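Local atomic coordinates of protein Kinase A (Toxoplasma gondii, PDB entry 5J3U), a protein that binds cyclic AMP in two cyclic nucleotide-binding domains and, as a regulatory chain of the PKA family, probably inhibits the kinase catalytic subunit. Residues N23-D26 and E27-N31; D117-A121 and I122-A126; K204-Q207 and A208-F212. All coordinates share one frame; numbering follows the deposited sequence.

Overall arrangement
Interactions 1 and 2 touch each other in the first cyclic nucleotide-binding half of the chain: L25, just before helix 27-36, and D29 in its first turn lie against I122 and A126 of helix 116-138. Interaction 3 belongs to the second half, its centre about 27 Å from that of interaction 1 and about 33 Å from that of interaction 2. Each combines buried apolar groups with a polar, solvent-facing side. Interaction 1 is a helix start held by an aspartate and bridging waters; interaction 2 is an irregular helix turn packed round a phenylalanine; interaction 3 is a beta turn beside two aromatic residues that line the cyclic AMP pocket.

Interaction 1: residues N23-D26 and E27-N31; sequences NSLD and EKDLN
D26 closes the first turn of helix 27-36 with its own side chain, reaching forward to the backbone of D29. From CB, which lies close to the E27 amide, the chain turns so that CG falls between the backbone N and the carbonyl carbon (chi1 71°). That places the carboxylate over the first turn of the helix. OD1 accepts from D29 N at 3.0 Å, a nearly straight bond of 167°, which makes D26 the N-cap. The same oxygen accepts a hydrogen bond from a water that also donates, weakly, to D29 OD1. D26 OD2 ends 4.1 Å from D29 OD2.

The two carboxylates thus stand close, D26 OD1 being 3.8 Å from D29 OD2 with their planes 28° apart. Such like charges would be expected to repel, a cost that the helix N-terminus and the two waters probably offset in part; the second water links the D26 amide to D29, donating to OD2 at 2.6 Å. Behind the cap the backbone takes up the helical pattern, L30 N donating to D26 O at 2.9 Å.

On the buried side the contact is apolar. L25 CB packs on D29 CB at 4.1 Å, and the side chain of L25 crosses that of L30 at about a right angle, the two CD1 methyls meeting at the same separation. L30 then continues onto E13, L16 and R17 of helix 6-18, while L25 and D29 rest on A126 and I122 of helix 116-138, so this capped helix start is wedged between the two helices.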
loop_
_atom_site.group_PDB
_atom_site.type_symbol
_atom_site.label_atom_id
_atom_site.label_comp_id
_atom_site.label_asym_id
_atom_site.label_seq_id
_atom_site.Cartn_x
_atom_site.Cartn_y
_atom_site.Cartn_z
ATOM N N ASN A 23 1.745 3.550 6.707
ATOM C CA ASN A 23 1.492 4.609 5.740
ATOM C C ASN A 23 0.704 5.781 6.289
ATOM O O ASN A 23 0.845 6.853 5.778
ATOM C CB ASN A 23 0.747 3.967 4.526
ATOM C CG ASN A 23 0.406 4.948 3.446
ATOM O OD1 ASN A 23 -0.727 5.397 3.338
ATOM N ND2 ASN A 23 1.382 5.298 2.647
ATOM N N SER A 24 -0.104 5.573 7.313
ATOM C CA SER A 24 -0.910 6.627 7.910
ATOM C C SER A 24 -0.163 7.444 8.978
ATOM O O SER A 24 -0.725 8.473 9.439
ATOM C CB SER A 24 -2.178 6.075 8.549
ATOM O OG SER A 24 -1.938 5.458 9.779
ATOM N N LEU A 25 1.067 7.081 9.325
ATOM C CA LEU A 25 1.762 7.822 10.371
ATOM C C LEU A 25 2.151 9.221 9.926
ATOM O O LEU A 25 2.661 9.406 8.799
ATOM C CB LEU A 25 2.979 7.059 10.890
ATOM C CG LEU A 25 2.616 5.746 11.600
ATOM C CD1 LEU A 25 3.916 5.033 11.987
ATOM C CD2 LEU A 25 1.720 5.886 12.834
ATOM N N ASP A 26 1.960 10.190 10.813
ATOM C CA ASP A 26 2.603 11.522 10.598
ATOM C C ASP A 26 4.143 11.436 10.662
ATOM O O ASP A 26 4.698 10.403 11.069
ATOM C CB ASP A 26 2.017 12.626 11.449
ATOM C CG ASP A 26 2.354 12.532 12.892
ATOM O OD1 ASP A 26 3.466 12.095 13.255
ATOM O OD2 ASP A 26 1.458 12.913 13.693
ATOM N N GLU A 27 4.810 12.464 10.145
ATOM C CA GLU A 27 6.223 12.372 9.855
ATOM C C GLU A 27 7.053 12.226 11.133
ATOM O O GLU A 27 8.049 11.469 11.147
ATOM C CB GLU A 27 6.713 13.502 8.966
ATOM C CG GLU A 27 6.751 14.827 9.657
ATOM C CD GLU A 27 7.226 15.955 8.781
ATOM O OE1 GLU A 27 7.426 15.744 7.568
ATOM O OE2 GLU A 27 7.395 17.044 9.334
ATOM N N LYS A 28 6.578 12.839 12.219
ATOM C CA LYS A 28 7.284 12.651 13.470
ATOM C C LYS A 28 7.143 11.260 14.061
ATOM O O LYS A 28 8.130 10.739 14.566
ATOM C CB LYS A 28 6.934 13.737 14.471
ATOM C CG LYS A 28 7.464 15.115 14.051
ATOM C CD LYS A 28 7.657 15.990 15.284
ATOM C CE LYS A 28 8.046 17.430 14.972
ATOM N NZ LYS A 28 8.525 18.120 16.241
ATOM N N ASP A 29 5.955 10.681 13.987
ATOM C CA ASP A 29 5.708 9.263 14.417
ATOM C C ASP A 29 6.480 8.286 13.598
ATOM O O ASP A 29 7.044 7.312 14.124
ATOM C CB ASP A 29 4.254 8.872 14.388
ATOM C CG ASP A 29 3.482 9.314 15.596
ATOM O OD1 ASP A 29 4.089 9.675 16.643
ATOM O OD2 ASP A 29 2.239 9.294 15.534
ATOM N N LEU A 30 6.569 8.555 12.293
ATOM C CA LEU A 30 7.374 7.732 11.452
ATOM C C LEU A 30 8.872 7.875 11.865
ATOM O O LEU A 30 9.585 6.873 11.960
ATOM C CB LEU A 30 7.153 8.048 9.975
ATOM C CG LEU A 30 7.573 6.944 8.991
ATOM C CD1 LEU A 30 6.572 5.814 9.014
ATOM C CD2 LEU A 30 7.698 7.471 7.580
ATOM N N ASN A 31 9.309 9.106 12.148
ATOM C CA ASN A 31 10.674 9.318 12.660
ATOM C C ASN A 31 10.979 8.551 13.973
ATOM O O ASN A 31 12.059 7.984 14.120
ATOM C CB ASN A 31 11.002 10.794 12.759
ATOM C CG ASN A 31 12.425 11.032 13.165
ATOM O OD1 ASN A 31 12.715 11.354 14.336
ATOM N ND2 ASN A 31 13.328 10.850 12.230
HETATM O O HOH W 1 0.738 9.393 13.382
HETATM O O HOH W 2 4.009 12.943 16.007
#

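Interaction 2: residues D117-A121 and I122-A126; sequences DTFNA and IVKDA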
loop_
_atom_site.group_PDB
_atom_site.type_symbol
_atom_site.label_atom_id
_atom_site.label_comp_id
_atom_site.label_asym_id
_atom_site.label_seq_id
_atom_site.Cartn_x
_atom_site.Cartn_y
_atom_site.Cartn_z
ATOM N N ASP A 117 6.914 -3.362 21.765
ATOM C CA ASP A 117 6.513 -2.239 22.604
ATOM C C ASP A 117 6.367 -0.946 21.782
ATOM O O ASP A 117 5.373 -0.206 21.920
ATOM C CB ASP A 117 7.439 -2.041 23.814
ATOM C CG ASP A 117 7.280 -3.155 24.882
ATOM O OD1 ASP A 117 6.236 -3.865 24.933
ATOM O OD2 ASP A 117 8.225 -3.298 25.688
ATOM N N THR A 118 7.304 -0.702 20.894
ATOM C CA THR A 118 7.249 0.514 20.062
ATOM C C THR A 118 6.086 0.399 19.069
ATOM O O THR A 118 5.349 1.345 18.870
ATOM C CB THR A 118 8.584 0.782 19.355
ATOM O OG1 THR A 118 9.601 0.907 20.367
ATOM C CG2 THR A 118 8.531 2.068 18.512
ATOM N N PHE A 119 5.944 -0.771 18.479
ATOM C CA PHE A 119 4.791 -1.015 17.617
ATOM C C PHE A 119 3.454 -0.740 18.328
ATOM O O PHE A 119 2.576 -0.026 17.802
ATOM C CB PHE A 119 4.846 -2.419 17.060
ATOM C CG PHE A 119 3.691 -2.733 16.173
ATOM C CD1 PHE A 119 3.689 -2.296 14.846
ATOM C CD2 PHE A 119 2.612 -3.440 16.659
ATOM C CE1 PHE A 119 2.616 -2.600 13.997
ATOM C CE2 PHE A 119 1.518 -3.722 15.821
ATOM C CZ PHE A 119 1.544 -3.306 14.511
ATOM N N ASN A 120 3.309 -1.277 19.530
ATOM C CA ASN A 120 2.114 -1.032 20.337
ATOM C C ASN A 120 1.894 0.388 20.669
ATOM O O ASN A 120 0.780 0.867 20.553
ATOM C CB ASN A 120 2.089 -1.867 21.645
ATOM C CG ASN A 120 1.780 -3.324 21.385
ATOM O OD1 ASN A 120 1.381 -3.702 20.272
ATOM N ND2 ASN A 120 1.999 -4.157 22.386
ATOM N N ALA A 121 2.951 1.095 21.054
ATOM C CA ALA A 121 2.820 2.506 21.443
ATOM C C ALA A 121 2.502 3.474 20.284
ATOM O O ALA A 121 1.702 4.372 20.443
ATOM C CB ALA A 121 4.114 2.948 22.119
ATOM N N ILE A 122 3.144 3.299 19.130
ATOM C CA ILE A 122 3.135 4.305 18.051
ATOM C C ILE A 122 2.266 3.908 16.853
ATOM O O ILE A 122 1.627 4.787 16.264
ATOM C CB ILE A 122 4.545 4.561 17.514
ATOM C CG1 ILE A 122 5.525 4.920 18.654
ATOM C CG2 ILE A 122 4.552 5.618 16.391
ATOM C CD1 ILE A 122 5.233 6.264 19.314
ATOM N N VAL A 123 2.256 2.615 16.509
ATOM C CA VAL A 123 1.690 2.133 15.246
ATOM C C VAL A 123 0.329 1.435 15.304
ATOM O O VAL A 123 -0.490 1.649 14.438
ATOM C CB VAL A 123 2.625 1.148 14.544
ATOM C CG1 VAL A 123 2.209 0.977 13.071
ATOM C CG2 VAL A 123 4.054 1.625 14.571
ATOM N N LYS A 124 0.122 0.596 16.306
ATOM C CA LYS A 124 -0.927 -0.450 16.278
ATOM C C LYS A 124 -2.342 0.164 16.176
ATOM O O LYS A 124 -3.106 -0.195 15.287
ATOM C CB LYS A 124 -0.813 -1.360 17.486
ATOM C CG LYS A 124 -1.837 -2.480 17.478
ATOM C CD LYS A 124 -1.672 -3.439 18.643
ATOM C CE LYS A 124 -2.842 -4.413 18.639
ATOM N NZ LYS A 124 -2.444 -5.680 19.307
ATOM N N ASP A 125 -2.649 1.085 17.076
ATOM C CA ASP A 125 -3.940 1.786 17.063
ATOM C C ASP A 125 -4.160 2.582 15.783
ATOM O O ASP A 125 -5.256 2.488 15.206
ATOM C CB ASP A 125 -4.089 2.664 18.323
ATOM C CG ASP A 125 -4.230 1.816 19.626
ATOM O OD1 ASP A 125 -4.427 0.585 19.547
ATOM O OD2 ASP A 125 -4.126 2.383 20.749
ATOM N N ALA A 126 -3.152 3.326 15.323
ATOM C CA ALA A 126 -3.268 4.123 14.121
ATOM C C ALA A 126 -3.564 3.237 12.917
ATOM O O ALA A 126 -4.406 3.564 12.067
ATOM C CB ALA A 126 -2.002 4.907 13.857
HETATM O O HOH W 3 -0.972 2.301 19.203
#
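F119 lays its ring along the next turn of its own helix, under V123 and K124, which both come from one side of its plane. With CG anti to the backbone N (chi1 180°), the ring folds toward the following residues and crosses both side chains at about a right angle. V123 CB approaches F119 CD1 obliquely at 3.6 Å, and V123 CG1 touches CE1. Nearer the CE2 edge, above the same face, K124 CB lies 3.7 Å from F119 CE2, with K124 CA over that face. This is the tightly packed part, and L93 and L94 of helix 91-95 together with L21 add to the covering of F119.

The backbone here departs from a regular helix. F119 O accepts from two amides, V123 N at 3.0 Å and K124 N at 2.9 Å, which arrive from opposite faces of the carbonyl plane; the second bond makes a wider, pi-type turn. Beyond it the helix kinks, its two short segments running 40° apart, and D125 N, lacking a bond to the turn before, instead donates to a water that in turn donates a hydrogen bond to N120 O at 2.6 Å.

That water marks the looser side, at N120 O and D125 N. Away from it, N120 and K124 run alongside each other, N120 OD1 being buried 3.5 Å from K124 CD with no polar partner in the model. The K124 chain extends to where NZ hydrogen-bonds to the backbone O of L93 and L94. T118 and I122 also lie side by side, facing helix 27-36.

A pi-type turn followed by a kink, in the long helix 116-138 that follows the last strand of the beta roll, fits the hinge-bearing C-terminal helix of cyclic nucleotide-binding domains.

Interaction 3: residues K204-Q207 and A208-F212; sequences KKYQ and AGDYF. With CMP (adenosine-3',5'-cyclic-monophosphate), chain B.
Y206 and F212 belong to the second cyclic AMP pocket, and the beta turn between them brings strand 201-206 round to strand 211-212. Y206 OH, at the end of its ring, comes within 3.1 Å of C8 of the nucleotide, while the backbone of F212 passes the ribose, CA lying 3.3 Å from O2'. The two rings are nearly parallel, their planes 30° apart, but slid so far that they barely overlap. F212 CG falls between the backbone N and the carbonyl carbon (chi1 59°), which swings the ring over Y206 and sets CD2 above the rim of one face; K204 CG covers the rim of the opposite one. The course of the backbone leaves F212 CB 3.6 Å from Y206 OH. A water beside the ligand bridges Y206 OH and Y211 O.

The turn is type II, from Q207 to D210, and is closed by D210 N donating to Q207 O at 3.0 Å. D210 also grips its start: OD2 accepts from Q207 N at 2.9 Å in an almost straight bond, coming from the anti side and somewhat out of the carboxylate plane. The same oxygen lies in plane at the edge of the Y206 ring and takes a short bond from a water, so two donors hold it. D210 CB meanwhile packs against Y206 CD1 at 3.6 Å. G209, at the third position of the turn, has phi 98°, where a CB would be jammed against the carbonyl O of A208.

Beyond the turn, F212 also meets the ring of Y181, and both F212 and Y206 touch V227. This is the beta-roll framework of a cyclic nucleotide-binding domain, where the strands lead into the phosphate-binding cassette; residues G213, E214 and A216, next along the chain, are hydrogen-bonded to the bound cyclic AMP.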
loop_
_atom_site.group_PDB
_atom_site.type_symbol
_atom_site.label_atom_id
_atom_site.label_comp_id
_atom_site.label_asym_id
_atom_site.label_seq_id
_atom_site.Cartn_x
_atom_site.Cartn_y
_atom_site.Cartn_z
ATOM N N LYS A 204 -13.666 17.043 -16.561
ATOM C CA LYS A 204 -14.438 16.448 -15.428
ATOM C C LYS A 204 -13.993 17.097 -14.165
ATOM O O LYS A 204 -12.844 17.507 -14.044
ATOM C CB LYS A 204 -14.223 14.936 -15.344
ATOM C CG LYS A 204 -15.169 14.253 -14.374
ATOM C CD LYS A 204 -15.271 12.807 -14.757
ATOM C CE LYS A 204 -16.108 12.032 -13.774
ATOM N NZ LYS A 204 -17.545 12.146 -14.116
ATOM N N LYS A 205 -14.907 17.196 -13.177
ATOM C CA LYS A 205 -14.596 17.717 -11.870
ATOM C C LYS A 205 -14.864 16.570 -10.907
ATOM O O LYS A 205 -15.856 15.880 -11.091
ATOM C CB LYS A 205 -15.541 18.878 -11.506
ATOM C CG LYS A 205 -15.610 20.011 -12.523
ATOM C CD LYS A 205 -16.734 21.021 -12.185
ATOM C CE LYS A 205 -16.694 22.277 -13.066
ATOM N NZ LYS A 205 -15.480 23.123 -12.820
ATOM N N TYR A 206 -13.951 16.309 -9.983
ATOM C CA TYR A 206 -14.113 15.187 -9.036
ATOM C C TYR A 206 -14.409 15.736 -7.667
ATOM O O TYR A 206 -13.908 16.768 -7.292
ATOM C CB TYR A 206 -12.842 14.341 -8.938
ATOM C CG TYR A 206 -12.591 13.569 -10.189
ATOM C CD1 TYR A 206 -13.471 12.605 -10.625
ATOM C CD2 TYR A 206 -11.507 13.876 -11.010
ATOM C CE1 TYR A 206 -13.265 11.912 -11.789
ATOM C CE2 TYR A 206 -11.254 13.127 -12.164
ATOM C CZ TYR A 206 -12.125 12.182 -12.556
ATOM O OH TYR A 206 -11.944 11.494 -13.721
ATOM N N GLN A 207 -15.175 14.972 -6.923
ATOM C CA GLN A 207 -15.445 15.249 -5.501
ATOM C C GLN A 207 -15.243 13.960 -4.711
ATOM O O GLN A 207 -15.025 12.874 -5.264
ATOM C CB GLN A 207 -16.900 15.710 -5.306
ATOM C CG GLN A 207 -17.263 17.030 -5.944
ATOM C CD GLN A 207 -16.487 18.267 -5.421
ATOM O OE1 GLN A 207 -16.169 18.421 -4.189
ATOM N NE2 GLN A 207 -16.180 19.181 -6.377
ATOM N N ALA A 208 -15.405 14.079 -3.397
ATOM C CA ALA A 208 -15.212 12.924 -2.512
ATOM C C ALA A 208 -16.066 11.733 -2.947
ATOM O O ALA A 208 -17.264 11.866 -3.214
ATOM C CB ALA A 208 -15.482 13.305 -1.060
ATOM N N GLY A 209 -15.429 10.555 -3.050
ATOM C CA GLY A 209 -16.090 9.352 -3.459
ATOM C C GLY A 209 -15.924 9.004 -4.926
ATOM O O GLY A 209 -16.184 7.913 -5.314
ATOM N N ASP A 210 -15.473 9.949 -5.734
ATOM C CA ASP A 210 -15.227 9.653 -7.166
ATOM C C ASP A 210 -13.888 8.940 -7.383
ATOM O O ASP A 210 -12.959 9.127 -6.608
ATOM C CB ASP A 210 -15.167 10.936 -7.938
ATOM C CG ASP A 210 -16.519 11.611 -8.074
ATOM O OD1 ASP A 210 -17.536 10.904 -8.012
ATOM O OD2 ASP A 210 -16.568 12.849 -8.226
ATOM N N TYR A 211 -13.784 8.177 -8.464
ATOM C CA TYR A 211 -12.546 7.459 -8.784
ATOM C C TYR A 211 -11.978 7.966 -10.105
ATOM O O TYR A 211 -12.710 8.548 -10.909
ATOM C CB TYR A 211 -12.782 5.959 -8.879
ATOM C CG TYR A 211 -13.786 5.572 -9.921
ATOM C CD1 TYR A 211 -13.441 5.509 -11.266
ATOM C CD2 TYR A 211 -15.131 5.342 -9.554
ATOM C CE1 TYR A 211 -14.407 5.218 -12.227
ATOM C CE2 TYR A 211 -16.098 5.057 -10.517
ATOM C CZ TYR A 211 -15.737 4.997 -11.833
ATOM O OH TYR A 211 -16.747 4.706 -12.748
ATOM N N PHE A 212 -10.684 7.733 -10.297
ATOM C CA PHE A 212 -10.044 8.023 -11.586
ATOM C C PHE A 212 -8.774 7.181 -11.699
ATOM O O PHE A 212 -8.303 6.628 -10.709
ATOM C CB PHE A 212 -9.747 9.526 -11.726
ATOM C CG PHE A 212 -8.851 10.098 -10.671
ATOM C CD1 PHE A 212 -7.453 10.054 -10.814
ATOM C CD2 PHE A 212 -9.362 10.688 -9.519
ATOM C CE1 PHE A 212 -6.598 10.623 -9.902
ATOM C CE2 PHE A 212 -8.488 11.246 -8.565
ATOM C CZ PHE A 212 -7.118 11.207 -8.731
HETATM P P CMP B . -6.306 7.192 -16.810
HETATM O O1P CMP B . -5.676 6.057 -16.109
HETATM O O2P CMP B . -6.185 7.254 -18.337
HETATM O "O5'" CMP B . -5.697 8.535 -16.187
HETATM C "C5'" CMP B . -6.356 9.770 -16.526
HETATM C "C4'" CMP B . -7.772 9.607 -15.966
HETATM O "O4'" CMP B . -8.664 10.707 -16.208
HETATM C "C3'" CMP B . -8.494 8.487 -16.691
HETATM O "O3'" CMP B . -7.864 7.242 -16.357
HETATM C "C2'" CMP B . -9.923 8.661 -16.245
HETATM O "O2'" CMP B . -10.137 8.125 -14.907
HETATM C "C1'" CMP B . -9.963 10.178 -16.090
HETATM N N9 CMP B . -10.770 10.813 -17.087
HETATM C C8 CMP B . -11.672 11.773 -16.789
HETATM N N7 CMP B . -12.269 12.243 -17.951
HETATM C C5 CMP B . -11.698 11.599 -18.991
HETATM C C6 CMP B . -11.852 11.589 -20.477
HETATM N N6 CMP B . -12.742 12.413 -21.111
HETATM N N1 CMP B . -11.064 10.730 -21.141
HETATM C C2 CMP B . -10.131 9.906 -20.588
HETATM N N3 CMP B . -9.960 9.865 -19.227
HETATM C C4 CMP B . -10.712 10.646 -18.417
HETATM O O HOH W 4 -18.316 14.647 -9.222
HETATM O O HOH W 5 -13.244 9.129 -13.528
HETATM O O HOH W 6 -15.444 16.593 -2.154
#